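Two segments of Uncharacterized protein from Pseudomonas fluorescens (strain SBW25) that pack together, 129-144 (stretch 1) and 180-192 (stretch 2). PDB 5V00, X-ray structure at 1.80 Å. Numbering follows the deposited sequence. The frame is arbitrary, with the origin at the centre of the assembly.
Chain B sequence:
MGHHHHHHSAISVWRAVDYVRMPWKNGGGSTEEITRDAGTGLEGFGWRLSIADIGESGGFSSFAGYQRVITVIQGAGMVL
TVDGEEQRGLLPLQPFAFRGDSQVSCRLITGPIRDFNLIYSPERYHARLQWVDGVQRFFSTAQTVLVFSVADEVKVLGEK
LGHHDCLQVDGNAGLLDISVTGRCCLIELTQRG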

ATOM      1  N   LEU B 129      12.226 -11.281 -12.430  1.00 16.75           N
ATOM      2  CA  LEU B 129      10.920 -10.997 -12.975  1.00 16.09           C
ATOM      3  C   LEU B 129      10.577 -12.021 -14.047  1.00 19.66           C
ATOM      4  O   LEU B 129      11.427 -12.331 -14.869  1.00 20.81           O
ATOM      5  CB  LEU B 129      10.932  -9.561 -13.627  1.00 17.96           C
ATOM      6  CG  LEU B 129       9.642  -9.109 -14.316  1.00 18.70           C
ATOM      7  CD1 LEU B 129       9.378  -7.602 -14.148  1.00 21.31           C
ATOM      8  CD2 LEU B 129       9.554  -9.511 -15.733  1.00 20.43           C
ATOM      9  N   GLN B 130       9.343 -12.529 -14.060  1.00 18.29           N
ATOM     10  CA  GLN B 130       8.903 -13.456 -15.097  1.00 18.39           C
ATOM     11  C   GLN B 130       7.388 -13.391 -15.298  1.00 19.75           C
ATOM     12  O   GLN B 130       6.618 -13.542 -14.353  1.00 18.67           O
ATOM     13  CB  GLN B 130       9.313 -14.843 -14.663  1.00 16.38           C
ATOM     14  CG  GLN B 130       8.901 -15.925 -15.668  1.00 18.63           C
ATOM     15  CD  GLN B 130       9.350 -17.310 -15.274  1.00 21.96           C
ATOM     16  OE1 GLN B 130       9.804 -17.554 -14.182  1.00 20.78           O
ATOM     17  NE2 GLN B 130       9.130 -18.264 -16.197  1.00 23.35           N
ATOM     18  N   TRP B 131       6.949 -13.188 -16.522  1.00 17.81           N
ATOM     19  CA  TRP B 131       5.535 -13.323 -16.898  1.00 18.29           C
ATOM     20  C   TRP B 131       5.216 -14.798 -17.126  1.00 21.64           C
ATOM     21  O   TRP B 131       6.016 -15.533 -17.784  1.00 20.11           O
ATOM     22  CB  TRP B 131       5.249 -12.512 -18.146  1.00 17.69           C
ATOM     23  CG  TRP B 131       5.244 -11.056 -17.914  1.00 17.53           C
ATOM     24  CD1 TRP B 131       6.265 -10.187 -18.062  1.00 18.58           C
ATOM     25  CD2 TRP B 131       4.122 -10.294 -17.510  1.00 18.22           C
ATOM     26  NE1 TRP B 131       5.867  -8.919 -17.764  1.00 19.61           N
ATOM     27  CE2 TRP B 131       4.547  -8.959 -17.405  1.00 18.87           C
ATOM     28  CE3 TRP B 131       2.826 -10.629 -17.129  1.00 20.25           C
ATOM     29  CZ2 TRP B 131       3.701  -7.912 -16.980  1.00 18.61           C
ATOM     30  CZ3 TRP B 131       1.950  -9.579 -16.755  1.00 19.39           C
ATOM     31  CH2 TRP B 131       2.429  -8.242 -16.632  1.00 18.58           C
ATOM     32  N   VAL B 132       4.090 -15.250 -16.561  1.00 18.72           N
ATOM     33  CA  VAL B 132       3.701 -16.670 -16.576  1.00 19.62           C
ATOM     34  C   VAL B 132       2.231 -16.832 -16.891  1.00 20.21           C
ATOM     35  O   VAL B 132       1.458 -15.834 -16.896  1.00 19.97           O
ATOM     36  CB  VAL B 132       4.069 -17.416 -15.271  1.00 19.26           C
ATOM     37  CG1 VAL B 132       5.545 -17.371 -14.958  1.00 19.14           C
ATOM     38  CG2 VAL B 132       3.205 -16.917 -14.141  1.00 20.11           C
ATOM     39  N   ASP B 133       1.803 -18.089 -17.167  1.00 21.51           N
ATOM     40  CA  ASP B 133       0.402 -18.347 -17.375  1.00 20.92           C
ATOM     41  C   ASP B 133       0.142 -19.758 -16.971  1.00 21.33           C
ATOM     42  O   ASP B 133       1.072 -20.538 -16.721  1.00 20.72           O
ATOM     43  CB  ASP B 133       0.020 -18.085 -18.812  1.00 21.91           C
ATOM     44  CG  ASP B 133      -1.494 -17.942 -19.057  1.00 26.20           C
ATOM     45  OD1 ASP B 133      -2.358 -17.945 -18.146  1.00 26.59           O
ATOM     46  OD2 ASP B 133      -1.767 -17.762 -20.279  1.00 32.27           O
ATOM     47  N   GLY B 134      -1.112 -20.118 -16.859  1.00 20.19           N
ATOM     48  CA  GLY B 134      -1.459 -21.490 -16.508  1.00 23.42           C
ATOM     49  C   GLY B 134      -1.166 -21.791 -15.043  1.00 22.53           C
ATOM     50  O   GLY B 134      -1.122 -20.911 -14.189  1.00 24.75           O
ATOM     51  N   VAL B 135      -0.851 -23.034 -14.770  1.00 19.85           N
ATOM     52  CA  VAL B 135      -0.593 -23.485 -13.410  1.00 22.88           C
ATOM     53  C   VAL B 135       0.924 -23.476 -13.161  1.00 25.24           C
ATOM     54  O   VAL B 135       1.700 -24.005 -13.941  1.00 25.54           O
ATOM     55  CB  VAL B 135      -1.216 -24.872 -13.171  1.00 26.97           C
ATOM     56  CG1 VAL B 135      -0.841 -25.378 -11.788  1.00 29.67           C
ATOM     57  CG2 VAL B 135      -2.725 -24.839 -13.353  1.00 30.94           C
ATOM     58  N   GLN B 136       1.372 -22.804 -12.122  1.00 19.80           N
ATOM     59  CA  GLN B 136       2.804 -22.659 -11.828  1.00 23.74           C
ATOM     60  C   GLN B 136       3.023 -22.972 -10.348  1.00 21.63           C
ATOM     61  O   GLN B 136       2.119 -22.811  -9.466  1.00 20.74           O
ATOM     62  CB  GLN B 136       3.257 -21.232 -12.036  1.00 29.66           C
ATOM     63  CG  GLN B 136       2.832 -20.685 -13.404  1.00 33.56           C
ATOM     64  CD  GLN B 136       3.786 -20.975 -14.425  1.00 32.19           C
ATOM     65  OE1 GLN B 136       5.038 -20.838 -14.147  1.00 37.50           O
ATOM     66  NE2 GLN B 136       3.329 -21.457 -15.576  1.00 38.82           N
ATOM     67  N   ARG B 137       4.251 -23.386 -10.023  1.00 17.05           N
ATOM     68  CA  ARG B 137       4.632 -23.640  -8.642  1.00 18.48           C
ATOM     69  C   ARG B 137       6.113 -23.375  -8.528  1.00 17.97           C
ATOM     70  O   ARG B 137       6.872 -23.903  -9.370  1.00 17.57           O
ATOM     71  CB  ARG B 137       4.381 -25.077  -8.223  1.00 18.49           C
ATOM     72  CG  ARG B 137       4.666 -25.325  -6.764  1.00 19.82           C
ATOM     73  CD  ARG B 137       4.554 -26.828  -6.455  1.00 20.05           C
ATOM     74  NE  ARG B 137       4.737 -27.148  -5.062  1.00 19.52           N
ATOM     75  CZ  ARG B 137       4.722 -28.370  -4.558  1.00 19.44           C
ATOM     76  NH1 ARG B 137       4.455 -29.353  -5.380  1.00 20.47           N
ATOM     77  NH2 ARG B 137       4.947 -28.546  -3.249  1.00 21.10           N
ATOM     78  N   PHE B 138       6.512 -22.545  -7.598  1.00 17.17           N
ATOM     79  CA  PHE B 138       7.895 -22.270  -7.362  1.00 18.99           C
ATOM     80  C   PHE B 138       8.241 -22.239  -5.912  1.00 21.19           C
ATOM     81  O   PHE B 138       7.389 -21.984  -5.061  1.00 18.53           O
ATOM     82  CB  PHE B 138       8.341 -20.985  -8.089  1.00 19.30           C
ATOM     83  CG  PHE B 138       7.673 -19.731  -7.599  1.00 19.92           C
ATOM     84  CD1 PHE B 138       6.400 -19.394  -8.057  1.00 19.48           C
ATOM     85  CD2 PHE B 138       8.270 -18.923  -6.705  1.00 23.35           C
ATOM     86  CE1 PHE B 138       5.770 -18.238  -7.624  1.00 20.24           C
ATOM     87  CE2 PHE B 138       7.632 -17.751  -6.301  1.00 24.54           C
ATOM     88  CZ  PHE B 138       6.360 -17.446  -6.736  1.00 26.26           C
ATOM     89  N   PHE B 139       9.528 -22.470  -5.612  1.00 18.35           N
ATOM     90  CA  PHE B 139      10.077 -22.379  -4.252  1.00 17.38           C
ATOM     91  C   PHE B 139      11.056 -21.225  -4.269  1.00 19.90           C
ATOM     92  O   PHE B 139      11.938 -21.174  -5.166  1.00 18.02           O
ATOM     93  CB  PHE B 139      10.792 -23.642  -3.791  1.00 16.98           C
ATOM     94  CG  PHE B 139       9.916 -24.859  -3.832  1.00 18.10           C
ATOM     95  CD1 PHE B 139       9.578 -25.458  -5.043  1.00 19.71           C
ATOM     96  CD2 PHE B 139       9.479 -25.413  -2.691  1.00 19.85           C
ATOM     97  CE1 PHE B 139       8.740 -26.554  -5.103  1.00 21.26           C
ATOM     98  CE2 PHE B 139       8.629 -26.585  -2.722  1.00 21.57           C
ATOM     99  CZ  PHE B 139       8.283 -27.134  -3.938  1.00 20.11           C
ATOM    100  N   SER B 140      10.977 -20.361  -3.261  1.00 18.39           N
ATOM    101  CA  SER B 140      11.873 -19.224  -3.220  1.00 19.03           C
ATOM    102  C   SER B 140      12.227 -18.786  -1.821  1.00 20.26           C
ATOM    103  O   SER B 140      11.334 -18.724  -0.952  1.00 19.18           O
ATOM    104  CB  SER B 140      11.285 -18.066  -3.994  1.00 20.36           C
ATOM    105  OG  SER B 140      12.209 -16.993  -3.991  1.00 20.98           O
ATOM    106  N   THR B 141      13.519 -18.397  -1.623  1.00 17.50           N
ATOM    107  CA  THR B 141      13.940 -17.795  -0.409  1.00 17.82           C
ATOM    108  C   THR B 141      13.829 -16.268  -0.419  1.00 17.12           C
ATOM    109  O   THR B 141      14.245 -15.617   0.559  1.00 18.41           O
ATOM    110  CB  THR B 141      15.401 -18.154  -0.099  1.00 19.60           C
ATOM    111  OG1 THR B 141      16.253 -17.608  -1.133  1.00 19.67           O
ATOM    112  CG2 THR B 141      15.643 -19.642   0.057  1.00 20.70           C
ATOM    113  N   ALA B 142      13.332 -15.668  -1.469  1.00 16.47           N
ATOM    114  CA  ALA B 142      13.359 -14.237  -1.628  1.00 18.48           C
ATOM    115  C   ALA B 142      12.569 -13.570  -0.491  1.00 19.70           C
ATOM    116  O   ALA B 142      11.558 -14.108   0.020  1.00 18.95           O
ATOM    117  CB  ALA B 142      12.768 -13.809  -2.944  1.00 20.26           C
ATOM    118  N   GLN B 143      13.066 -12.408  -0.082  1.00 18.91           N
ATOM    119  CA  GLN B 143      12.411 -11.730   1.028  1.00 19.79           C
ATOM    120  C   GLN B 143      11.048 -11.160   0.659  1.00 19.60           C
ATOM    121  O   GLN B 143      10.111 -11.156   1.519  1.00 20.11           O
ATOM    122  CB  GLN B 143      13.242 -10.547   1.495  1.00 27.22           C
ATOM    123  CG  GLN B 143      14.551 -10.824   2.134  1.00 35.69           C
ATOM    124  CD  GLN B 143      15.376  -9.468   2.250  1.00 37.72           C
ATOM    125  OE1 GLN B 143      15.021  -8.291   1.701  1.00 30.92           O
ATOM    126  NE2 GLN B 143      16.488  -9.619   2.961  1.00 56.61           N
ATOM    127  N   THR B 144      10.925 -10.677  -0.570  1.00 18.28           N
ATOM    128  CA  THR B 144       9.645 -10.139  -1.054  1.00 17.77           C
ATOM    129  C   THR B 144       9.268 -10.810  -2.366  1.00 19.53           C
ATOM    130  O   THR B 144      10.084 -10.974  -3.255  1.00 18.26           O
ATOM    131  CB  THR B 144       9.763  -8.629  -1.292  1.00 20.62           C
ATOM    132  OG1 THR B 144      10.083  -8.005  -0.056  1.00 23.30           O
ATOM    133  CG2 THR B 144       8.479  -8.031  -1.841  1.00 22.19           C
ATOM    134  N   VAL B 180       0.613 -20.702  -8.262  1.00 19.97           N
ATOM    135  CA  VAL B 180      -0.137 -19.635  -8.859  1.00 20.93           C
ATOM    136  C   VAL B 180      -0.895 -20.161 -10.066  1.00 21.63           C
ATOM    137  O   VAL B 180      -0.360 -20.975 -10.803  1.00 23.87           O
ATOM    138  CB  VAL B 180       0.782 -18.502  -9.355  1.00 23.54           C
ATOM    139  CG1 VAL B 180      -0.011 -17.361  -9.888  1.00 24.70           C
ATOM    140  CG2 VAL B 180       1.679 -18.025  -8.261  1.00 27.06           C
ATOM    141  N   THR B 181      -2.139 -19.726 -10.263  1.00 19.08           N
ATOM    142  CA  THR B 181      -2.894 -20.080 -11.477  1.00 19.64           C
ATOM    143  C   THR B 181      -3.384 -18.848 -12.143  1.00 20.80           C
ATOM    144  O   THR B 181      -4.032 -17.979 -11.478  1.00 21.98           O
ATOM    145  CB  THR B 181      -4.108 -21.017 -11.124  1.00 22.96           C
ATOM    146  OG1 THR B 181      -3.599 -22.238 -10.535  1.00 27.65           O
ATOM    147  CG2 THR B 181      -4.887 -21.318 -12.380  1.00 28.21           C
ATOM    148  N   GLY B 182      -3.024 -18.685 -13.406  1.00 19.71           N
ATOM    149  CA  GLY B 182      -3.452 -17.575 -14.280  1.00 19.90           C
ATOM    150  C   GLY B 182      -2.382 -16.647 -14.795  1.00 20.76           C
ATOM    151  O   GLY B 182      -1.212 -16.777 -14.429  1.00 21.65           O
ATOM    152  N   ARG B 183      -2.752 -15.704 -15.633  1.00 18.82           N
ATOM    153  CA  ARG B 183      -1.791 -14.884 -16.315  1.00 19.50           C
ATOM    154  C   ARG B 183      -1.328 -13.735 -15.429  1.00 21.65           C
ATOM    155  O   ARG B 183      -2.175 -12.872 -15.017  1.00 19.91           O
ATOM    156  CB  ARG B 183      -2.374 -14.352 -17.590  1.00 21.37           C
ATOM    157  CG  ARG B 183      -1.378 -13.643 -18.502  1.00 25.65           C
ATOM    158  CD  ARG B 183      -0.866 -14.580 -19.529  1.00 30.26           C
ATOM    159  NE  ARG B 183       0.002 -14.068 -20.616  1.00 28.02           N
ATOM    160  CZ  ARG B 183       1.382 -14.053 -20.596  1.00 34.97           C
ATOM    161  NH1 ARG B 183       2.181 -14.386 -19.518  1.00 31.91           N
ATOM    162  NH2 ARG B 183       2.013 -13.619 -21.692  1.00 33.81           N
ATOM    163  N   CYS B 184      -0.066 -13.690 -15.116  1.00 20.19           N
ATOM    164  CA  CYS B 184       0.451 -12.726 -14.155  1.00 18.51           C
ATOM    165  C   CYS B 184       1.960 -12.581 -14.282  1.00 19.19           C
ATOM    166  O   CYS B 184       2.631 -13.355 -14.992  1.00 19.23           O
ATOM    167  CB  CYS B 184       0.086 -13.188 -12.740  1.00 17.16           C
ATOM    168  SG  CYS B 184       0.871 -14.751 -12.223  1.00 18.01           S
ATOM    169  N   CYS B 185       2.517 -11.602 -13.589  1.00 16.95           N
ATOM    170  CA  CYS B 185       3.933 -11.365 -13.503  1.00 17.84           C
ATOM    171  C   CYS B 185       4.431 -11.683 -12.098  1.00 19.48           C
ATOM    172  O   CYS B 185       3.809 -11.269 -11.087  1.00 18.64           O
ATOM    173  CB  CYS B 185       4.293  -9.918 -13.878  1.00 18.79           C
ATOM    174  SG  CYS B 185       6.075  -9.613 -14.018  1.00 17.68           S
ATOM    175  N   LEU B 186       5.447 -12.490 -12.017  1.00 15.89           N
ATOM    176  CA  LEU B 186       6.097 -12.910 -10.769  1.00 17.14           C
ATOM    177  C   LEU B 186       7.360 -12.099 -10.551  1.00 18.31           C
ATOM    178  O   LEU B 186       8.266 -12.136 -11.390  1.00 19.07           O
ATOM    179  CB  LEU B 186       6.486 -14.404 -10.790  1.00 16.91           C
ATOM    180  CG  LEU B 186       5.352 -15.385 -11.048  1.00 18.65           C
ATOM    181  CD1 LEU B 186       5.922 -16.772 -11.101  1.00 22.30           C
ATOM    182  CD2 LEU B 186       4.176 -15.255 -10.088  1.00 19.97           C
ATOM    183  N   ILE B 187       7.469 -11.336  -9.463  1.00 16.08           N
ATOM    184  CA  ILE B 187       8.668 -10.589  -9.140  1.00 17.03           C
ATOM    185  C   ILE B 187       9.195 -10.995  -7.772  1.00 19.59           C
ATOM    186  O   ILE B 187       8.402 -11.157  -6.820  1.00 18.04           O
ATOM    187  CB  ILE B 187       8.430  -9.084  -9.207  1.00 17.37           C
ATOM    188  CG1 ILE B 187       8.042  -8.689 -10.651  1.00 20.26           C
ATOM    189  CG2 ILE B 187       9.559  -8.265  -8.676  1.00 19.30           C
ATOM    190  CD1 ILE B 187       7.575  -7.288 -10.809  1.00 22.95           C
ATOM    191  N   GLU B 188      10.488 -11.132  -7.634  1.00 17.21           N
ATOM    192  CA  GLU B 188      11.093 -11.472  -6.409  1.00 15.88           C
ATOM    193  C   GLU B 188      12.254 -10.489  -6.113  1.00 20.54           C
ATOM    194  O   GLU B 188      13.082 -10.190  -6.985  1.00 21.68           O
ATOM    195  CB  GLU B 188      11.644 -12.864  -6.409  1.00 18.24           C
ATOM    196  CG  GLU B 188      10.597 -13.929  -6.595  1.00 19.03           C
ATOM    197  CD  GLU B 188      11.173 -15.383  -6.596  1.00 21.29           C
ATOM    198  OE1 GLU B 188      12.283 -15.641  -6.152  1.00 26.61           O
ATOM    199  OE2 GLU B 188      10.475 -16.206  -7.035  1.00 34.57           O
ATOM    200  N   LEU B 189      12.280  -9.992  -4.906  1.00 17.67           N
ATOM    201  CA  LEU B 189      13.259  -8.961  -4.505  1.00 17.13           C
ATOM    202  C   LEU B 189      13.827  -9.309  -3.159  1.00 21.37           C
ATOM    203  O   LEU B 189      13.078  -9.663  -2.224  1.00 20.82           O
ATOM    204  CB  LEU B 189      12.600  -7.601  -4.505  1.00 19.53           C
ATOM    205  CG  LEU B 189      12.125  -7.089  -5.870  1.00 21.51           C
ATOM    206  CD1 LEU B 189      10.975  -6.208  -5.705  1.00 23.63           C
ATOM    207  CD2 LEU B 189      13.297  -6.276  -6.457  1.00 24.97           C
ATOM    208  N   THR B 190      15.128  -9.152  -3.033  1.00 20.09           N
ATOM    209  CA  THR B 190      15.875  -9.416  -1.774  1.00 20.03           C
ATOM    210  C   THR B 190      16.978  -8.368  -1.567  1.00 22.72           C
ATOM    211  O   THR B 190      17.777  -8.128  -2.460  1.00 20.12           O
ATOM    212  CB  THR B 190      16.488 -10.815  -1.820  1.00 23.83           C
ATOM    213  OG1 THR B 190      15.435 -11.778  -1.929  1.00 23.26           O
ATOM    214  CG2 THR B 190      17.294 -11.094  -0.613  1.00 26.49           C
ATOM    215  N   GLN B 191      17.024  -7.792  -0.366  1.00 22.68           N
ATOM    216  CA  GLN B 191      18.046  -6.830  -0.006  1.00 26.91           C
ATOM    217  C   GLN B 191      19.391  -7.491  -0.068  1.00 30.95           C
ATOM    218  O   GLN B 191      19.568  -8.684   0.246  1.00 32.23           O
ATOM    219  CB  GLN B 191      17.845  -6.367   1.426  1.00 30.19           C
ATOM    220  CG  GLN B 191      16.916  -5.252   1.552  1.00 39.96           C
ATOM    221  CD  GLN B 191      17.050  -4.584   2.929  1.00 49.27           C
ATOM    222  OE1 GLN B 191      17.586  -3.485   3.055  1.00 50.66           O
ATOM    223  NE2 GLN B 191      16.644  -5.301   3.944  1.00 55.67           N
ATOM    224  N   ARG B 192      20.382  -6.776  -0.565  1.00 26.77           N
ATOM    225  CA  ARG B 192      21.711  -7.329  -0.621  1.00 33.88           C
ATOM    226  C   ARG B 192      22.391  -6.882   0.676  1.00 43.10           C
ATOM    227  O   ARG B 192      22.051  -5.819   1.241  1.00 45.73           O
ATOM    228  CB  ARG B 192      22.512  -6.797  -1.792  1.00 35.73           C
ATOM    229  CG  ARG B 192      21.891  -7.042  -3.084  1.00 32.55           C
ATOM    230  CD  ARG B 192      22.660  -6.567  -4.283  1.00 31.67           C
ATOM    231  NE  ARG B 192      24.045  -7.077  -4.291  1.00 34.26           N
ATOM    232  CZ  ARG B 192      24.645  -7.676  -5.322  1.00 42.29           C
ATOM    233  NH1 ARG B 192      24.033  -7.903  -6.503  1.00 41.87           N
ATOM    234  NH2 ARG B 192      25.917  -8.033  -5.188  1.00 45.61           N
TER
HETATM  235  O   HOH W   1       4.372 -15.739 -20.465  1.00 44.86           O
HETATM  236  O   HOH W   2       0.392 -18.866 -13.263  1.00 31.75           O
HETATM  237  O   HOH W   3      13.050  -7.470  -0.033  1.00 42.17           O

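The two stretches are joined first by their backbones, which run antiparallel, the strand axes of 129-132 and 184-191 lying 158° apart. Paired hydrogen bonds link Q130 with L186 (Q130 N to L186 O 2.9 Å, L186 N to Q130 O 2.8 Å), V132 with C184, Q136 with V180, and T144 with L189. Because side chains alternate along a strand, this register places L129, W131, C185 and I187 on one face of the sheet and V132, C184 and L186 on the other.

On the first face the indole of W131, with chi1 at -72° (m) and chi2 at 94°, packs against its cross-strand partner: C185 CB sits 3.4 Å from the centroid of the W131 six-membered ring, almost exactly on the ring normal, and C185 SG lies 3.8 Å from the centroid of the five-membered ring. A cysteine suits this place because it is slim enough to fit beneath the indole while offering a polarizable sulfur to its face. The t rotamer of C185 also brings SG within 3.6 Å of L129 CG. L129, itself t at chi1, reaches I187 as well, CD1 to CD1 at 3.8 Å.

On the other face V132, C184 and L186 form a buried apolar cluster. V132, in the m rotamer, places CG2 3.7 Å from C184 SG and CG1 3.9 Å from L186 CD1. L186, in the extended m,t conformation, has the largest area covered of any residue here; its CD1 also meets F138 CE1 at 3.8 Å. F138 belongs to the next strand, 135-140, and its p rotamer carries the ring over to stretch 2, where V180 CG2 approaches the ring edge, 4.1 Å from F138 CE1.

Polar side chains finish the contact. The long m,t chain of E188 brings its carboxylate to S140, whose t rotamer allows OG to donate to E188 OE1 at 2.6 Å; the same S140 OG accepts from A142 N at 3.1 Å. Small A142 leaves room for E188 OE1, 3.7 Å from A142 CB. Beyond it, Q143 N donates to T190 OG1 (3.1 Å), and the m,t side chain of Q143 extends so that OE1 accepts from Q191 N at 2.9 Å. A water also bridges Q143 OE1, T144 OG1 and L189 O.

Where the chains turn, glycines meet: G182 N donates to G134 O at 3.0 Å. G134 has a positive phi, and at the backbone angles of G182 a CB would jam against the preceding carbonyl oxygen, so both positions favour glycine. Alongside, R183 bends at chi2 (96°) and sends NH1 to V132 O at 3.1 Å, adding a second donor to an oxygen already bonded to C184 N (3.2 Å). D133 OD2 lies 4.1 Å from R183 NE, out of the guanidinium plane, so their attraction is one of charge alone. Q136 curls back, m at both chi1 and chi2, so that NE2 donates to D133 O at 2.7 Å.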